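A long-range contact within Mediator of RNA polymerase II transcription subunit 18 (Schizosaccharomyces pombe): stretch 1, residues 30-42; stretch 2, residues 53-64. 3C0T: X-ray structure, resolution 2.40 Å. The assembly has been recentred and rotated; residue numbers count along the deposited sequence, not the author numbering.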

# COMPACT_ATOMS: atom_id res chain seq x y z
N LYS A 30 -6.75 13.37 -0.29
CA LYS A 30 -6.63 13.41 1.16
C LYS A 30 -5.21 12.89 1.39
O LYS A 30 -4.77 11.99 0.68
N THR A 31 -4.49 13.48 2.34
CA THR A 31 -3.14 13.03 2.58
C THR A 31 -3.13 11.66 3.21
O THR A 31 -4.07 11.27 3.89
N ILE A 32 -2.05 10.94 2.95
CA ILE A 32 -1.84 9.61 3.47
C ILE A 32 -0.47 9.57 4.15
O ILE A 32 0.54 9.94 3.54
N LEU A 33 -0.44 9.17 5.41
CA LEU A 33 0.82 9.01 6.14
C LEU A 33 0.58 7.85 7.10
O LEU A 33 -0.06 8.02 8.14
N GLU A 34 1.07 6.67 6.73
CA GLU A 34 0.88 5.46 7.53
C GLU A 34 2.18 4.79 7.97
O GLU A 34 3.18 4.83 7.25
N PHE A 35 2.15 4.18 9.15
CA PHE A 35 3.30 3.45 9.65
C PHE A 35 2.91 1.98 9.58
O PHE A 35 1.89 1.57 10.15
N TRP A 36 3.69 1.19 8.85
CA TRP A 36 3.42 -0.24 8.70
C TRP A 36 4.50 -1.07 9.35
O TRP A 36 5.69 -0.81 9.15
N VAL A 37 4.09 -2.07 10.12
CA VAL A 37 5.04 -3.00 10.74
C VAL A 37 4.52 -4.38 10.35
O VAL A 37 3.33 -4.69 10.50
N VAL A 38 5.41 -5.21 9.82
CA VAL A 38 5.02 -6.54 9.38
C VAL A 38 5.59 -7.63 10.28
O VAL A 38 6.75 -7.56 10.68
N TYR A 39 4.77 -8.62 10.60
CA TYR A 39 5.17 -9.74 11.45
C TYR A 39 5.00 -11.07 10.73
O TYR A 39 4.00 -11.30 10.04
N ARG A 40 5.97 -11.95 10.89
CA ARG A 40 5.92 -13.25 10.24
C ARG A 40 5.83 -14.33 11.31
O ARG A 40 6.25 -14.13 12.45
N PRO A 41 5.30 -15.51 10.94
CA PRO A 41 5.18 -16.62 11.88
C PRO A 41 6.53 -16.97 12.49
O PRO A 41 7.54 -16.98 11.78
N LYS A 42 6.56 -17.23 13.79
CA LYS A 42 7.79 -17.56 14.50
C LYS A 42 8.15 -19.05 14.40
O LYS A 42 8.24 -19.61 13.30
N ASP A 53 2.16 -14.34 2.54
CA ASP A 53 0.71 -14.15 2.51
C ASP A 53 0.07 -14.49 3.85
O ASP A 53 -1.13 -14.33 4.04
N SER A 54 0.89 -14.99 4.78
CA SER A 54 0.40 -15.35 6.11
C SER A 54 0.99 -14.40 7.16
O SER A 54 0.75 -14.56 8.35
N TRP A 55 1.75 -13.41 6.70
CA TRP A 55 2.36 -12.44 7.61
C TRP A 55 1.33 -11.37 7.99
O TRP A 55 0.48 -10.98 7.17
N LEU A 56 1.41 -10.91 9.23
CA LEU A 56 0.52 -9.90 9.76
C LEU A 56 1.08 -8.52 9.43
O LEU A 56 2.21 -8.20 9.80
N ARG A 57 0.28 -7.72 8.74
CA ARG A 57 0.69 -6.39 8.33
C ARG A 57 -0.12 -5.36 9.11
O ARG A 57 -1.32 -5.21 8.89
N LEU A 58 0.54 -4.68 10.05
CA LEU A 58 -0.12 -3.70 10.89
C LEU A 58 0.03 -2.29 10.38
O LEU A 58 1.13 -1.84 10.07
N CYS A 59 -1.09 -1.58 10.29
CA CYS A 59 -1.07 -0.22 9.80
C CYS A 59 -1.65 0.77 10.79
O CYS A 59 -2.75 0.59 11.30
N SER A 60 -0.88 1.81 11.06
CA SER A 60 -1.31 2.86 11.96
C SER A 60 -1.29 4.17 11.20
O SER A 60 -0.32 4.49 10.50
N ASN A 61 -2.37 4.93 11.31
CA ASN A 61 -2.44 6.22 10.65
C ASN A 61 -1.69 7.22 11.53
O ASN A 61 -2.20 7.66 12.56
N ILE A 62 -0.47 7.57 11.15
CA ILE A 62 0.31 8.50 11.96
C ILE A 62 -0.00 9.95 11.63
O ILE A 62 0.53 10.86 12.26
N GLU A 63 -0.88 10.15 10.66
CA GLU A 63 -1.30 11.49 10.26
C GLU A 63 -2.01 12.12 11.46
O GLU A 63 -2.12 13.34 11.55
N SER A 64 -2.49 11.27 12.36
CA SER A 64 -3.20 11.70 13.57
C SER A 64 -2.39 11.40 14.83
O SER A 64 -2.86 10.71 15.74

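Residues 30-41 and 56-61 form neighbouring antiparallel strands whose axes approach to 4.6 Å, and together the two stretches bury 1030 Å². Six paired backbone hydrogen bonds, formed reciprocally by Phe35 with Ser60, Val37 with Leu58 and Tyr39 with Leu56, fix the register. As in any beta-strand, side chains alternate: Glu34, Trp36, Val38, Arg57, Cys59 and Asn61 lie on one face of the sheet, and Phe35, Val37, Tyr39, Leu56, Leu58 and Ser60 on the other.

Along the second stretch, Asp53 is out of reach, and contact begins modestly at Ser54 (chi1 p), whose OG lies 3.7 Å from Pro41 CG. Trp55 follows, just ahead of the strand, with chi1 m and chi2 9°. Its indole receives Arg40 over one face: Arg40 CB sits 3.5 Å from the centroid of the five-membered ring of Trp55 and 9° off the ring normal, a CH-pi contact. The backbone places Arg40 CB over the indole; beyond it the chain (chi1 p, then t, t) leads away, with its guanidinium hydrogen-bonded elsewhere in the structure. Pro41 CD approaches Trp55 CD1 to 3.4 Å, and Val38 CG1 meets the ring edge at Trp55 CE3, 3.8 Å away.

Leu56 has chi angles between the usual wells (-100° and 17°). It packs loosely beside its partner, with Leu56 CB 4.2 Å from Tyr39 CB. On the other face, Arg57 (m, t, t, chi4 -73°) extends past Val38, a t rotamer. Val38 CG1 lies over one face of the guanidinium, 3.9 Å from Arg57 NH1, so this charged group also offers a flat surface for apolar packing. Arg57 CB, meanwhile, abuts the edge of the Trp36 ring, 3.9 Å from Trp36 CZ3.

Leu58 (chi1 m, chi2 21°, off a well) has 81 Å² covered by the first stretch, the most of any residue in the second. Its CD2 touches two residues: Leu58 CD2 is 3.6 Å from Val37 CG2 and 3.8 Å from Tyr39 CE1, with both Val37 and Tyr39 in m rotamers.

Cys59, a t rotamer, packs against the indole of Trp36 (chi1 m, chi2 81°), whose end comes nearer to the second stretch. Cys59 CB stands 3.4 Å from the centroid of the Trp36 six-membered ring, only 4° off its normal, and Cys59 SG lies 4.0 Å from the centroid of the five-membered ring. The indole is tethered within its own strand by a hydrogen bond from Trp36 NE1 to Glu34 OE1 (3.0 Å), while Glu34 CB touches Cys59 SG at 3.7 Å.

Ser60 (t) makes little side-chain contact. Asn61 (t) has an end that comes nearer to the first strand, where Asn61 ND2 gives a weak hydrogen bond to Leu33 O (3.3 Å), though the position of the amide is less certain. Ile62 (p, t) points toward the first strand: Ile62 CG1 is 3.6 Å from Leu33 CG, and Ile62 CG2 is 3.7 Å from Phe35 CB. Finally, Glu63 (t, p) accepts a weak hydrogen bond at OE1 from Thr31 OG1 (3.3 Å).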

# COMPACT_ATOMS: atom_id res chain seq x y z
CB LYS A 30 -7.67 12.52 1.84
CG LYS A 30 -7.30 11.06 2.00
CD LYS A 30 -8.40 10.30 2.74
CE LYS A 30 -8.05 8.82 2.91
NZ LYS A 30 -9.19 8.02 3.45
CB THR A 31 -2.36 13.98 3.52
OG1 THR A 31 -2.95 13.95 4.82
CG2 THR A 31 -2.40 15.40 3.00
CB ILE A 32 -1.81 8.55 2.33
CG1 ILE A 32 -3.18 8.40 1.67
CG2 ILE A 32 -1.27 7.23 2.87
CD1 ILE A 32 -4.28 7.86 2.59
CB LEU A 33 1.21 10.27 6.91
CG LEU A 33 2.66 10.19 7.39
CD1 LEU A 33 3.60 10.23 6.18
CD2 LEU A 33 2.98 11.33 8.34
CB GLU A 34 0.06 4.44 6.74
CG GLU A 34 -1.20 5.00 6.08
CD GLU A 34 -1.81 4.06 5.05
OE1 GLU A 34 -1.06 3.32 4.36
OE2 GLU A 34 -3.05 4.08 4.89
CB PHE A 35 3.61 3.84 11.10
CG PHE A 35 5.02 3.51 11.52
CD1 PHE A 35 5.98 4.52 11.62
CD2 PHE A 35 5.39 2.20 11.77
CE1 PHE A 35 7.30 4.22 11.96
CE2 PHE A 35 6.72 1.89 12.12
CZ PHE A 35 7.67 2.90 12.22
CB TRP A 36 3.38 -0.63 7.22
CG TRP A 36 2.19 -0.15 6.46
CD1 TRP A 36 2.01 1.10 5.92
CD2 TRP A 36 1.00 -0.90 6.15
NE1 TRP A 36 0.80 1.17 5.30
CE2 TRP A 36 0.16 -0.04 5.41
CE3 TRP A 36 0.58 -2.20 6.41
CZ2 TRP A 36 -1.10 -0.45 4.94
CZ3 TRP A 36 -0.68 -2.61 5.94
CH2 TRP A 36 -1.50 -1.73 5.21
CB VAL A 37 5.10 -2.84 12.29
CG1 VAL A 37 5.06 -1.38 12.67
CG2 VAL A 37 3.96 -3.59 12.95
CB VAL A 38 5.48 -6.76 7.92
CG1 VAL A 38 5.03 -8.13 7.42
CG2 VAL A 38 4.93 -5.65 7.03
CB TYR A 39 4.34 -9.79 12.73
CG TYR A 39 4.75 -8.76 13.76
CD1 TYR A 39 4.33 -7.44 13.65
CD2 TYR A 39 5.57 -9.11 14.83
CE1 TYR A 39 4.72 -6.48 14.58
CE2 TYR A 39 5.97 -8.16 15.77
CZ TYR A 39 5.54 -6.85 15.64
OH TYR A 39 5.93 -5.91 16.55
CB ARG A 40 7.17 -13.46 9.41
CG ARG A 40 8.42 -13.48 10.26
CD ARG A 40 9.66 -13.62 9.44
NE ARG A 40 10.82 -13.67 10.33
CZ ARG A 40 12.08 -13.80 9.92
NH1 ARG A 40 13.06 -13.84 10.81
NH2 ARG A 40 12.35 -13.89 8.62
CB PRO A 41 4.62 -17.74 11.01
CG PRO A 41 3.75 -16.99 10.04
CD PRO A 41 4.65 -15.83 9.66
CB LYS A 42 7.64 -17.17 15.98
CG LYS A 42 8.94 -17.09 16.77
CD LYS A 42 8.66 -16.79 18.24
CE LYS A 42 7.90 -15.47 18.42
NZ LYS A 42 7.59 -15.17 19.85
CB ASP A 53 0.06 -15.01 1.42
CG ASP A 53 0.32 -16.50 1.60
OD1 ASP A 53 -0.32 -17.30 0.89
OD2 ASP A 53 1.17 -16.87 2.44
CB SER A 54 0.79 -16.79 6.46
OG SER A 54 2.19 -16.90 6.68
CB TRP A 55 3.58 -11.79 6.95
CG TRP A 55 4.68 -12.77 6.63
CD1 TRP A 55 4.62 -14.14 6.70
CD2 TRP A 55 6.01 -12.45 6.17
NE1 TRP A 55 5.82 -14.69 6.32
CE2 TRP A 55 6.69 -13.68 5.99
CE3 TRP A 55 6.68 -11.25 5.90
CZ2 TRP A 55 8.02 -13.74 5.55
CZ3 TRP A 55 8.01 -11.31 5.47
CH2 TRP A 55 8.66 -12.55 5.29
CB LEU A 56 0.38 -10.06 11.28
CG LEU A 56 -0.86 -10.77 11.84
CD1 LEU A 56 -1.57 -11.57 10.77
CD2 LEU A 56 -0.44 -11.67 12.99
CB ARG A 57 0.48 -6.25 6.82
CG ARG A 57 1.27 -7.31 6.06
CD ARG A 57 0.82 -7.51 4.61
NE ARG A 57 1.55 -8.65 4.03
CZ ARG A 57 2.84 -8.61 3.70
NH1 ARG A 57 3.53 -7.49 3.86
NH2 ARG A 57 3.45 -9.69 3.25
CB LEU A 58 0.42 -3.80 12.32
CG LEU A 58 -0.07 -4.94 13.24
CD1 LEU A 58 -0.64 -6.08 12.45
CD2 LEU A 58 1.10 -5.41 14.08
CB CYS A 59 -1.84 -0.12 8.48
SG CYS A 59 -1.92 1.58 7.85
CB SER A 60 -0.36 2.96 13.15
OG SER A 60 -0.61 4.15 13.87
CB ASN A 61 -3.90 6.65 10.47
CG ASN A 61 -4.05 7.99 9.80
OD1 ASN A 61 -5.16 8.44 9.50
ND2 ASN A 61 -2.93 8.66 9.55
CB ILE A 62 1.83 8.24 11.83
CG1 ILE A 62 2.24 8.13 10.37
CG2 ILE A 62 2.18 6.97 12.59
CD1 ILE A 62 3.71 7.84 10.18
CB GLU A 63 -2.23 11.39 9.05
CG GLU A 63 -3.02 12.65 8.72
CD GLU A 63 -2.14 13.84 8.41
OE1 GLU A 63 -2.68 14.86 7.93
OE2 GLU A 63 -0.91 13.77 8.66
CB SER A 64 -4.56 10.99 13.66
OG SER A 64 -4.39 9.60 13.87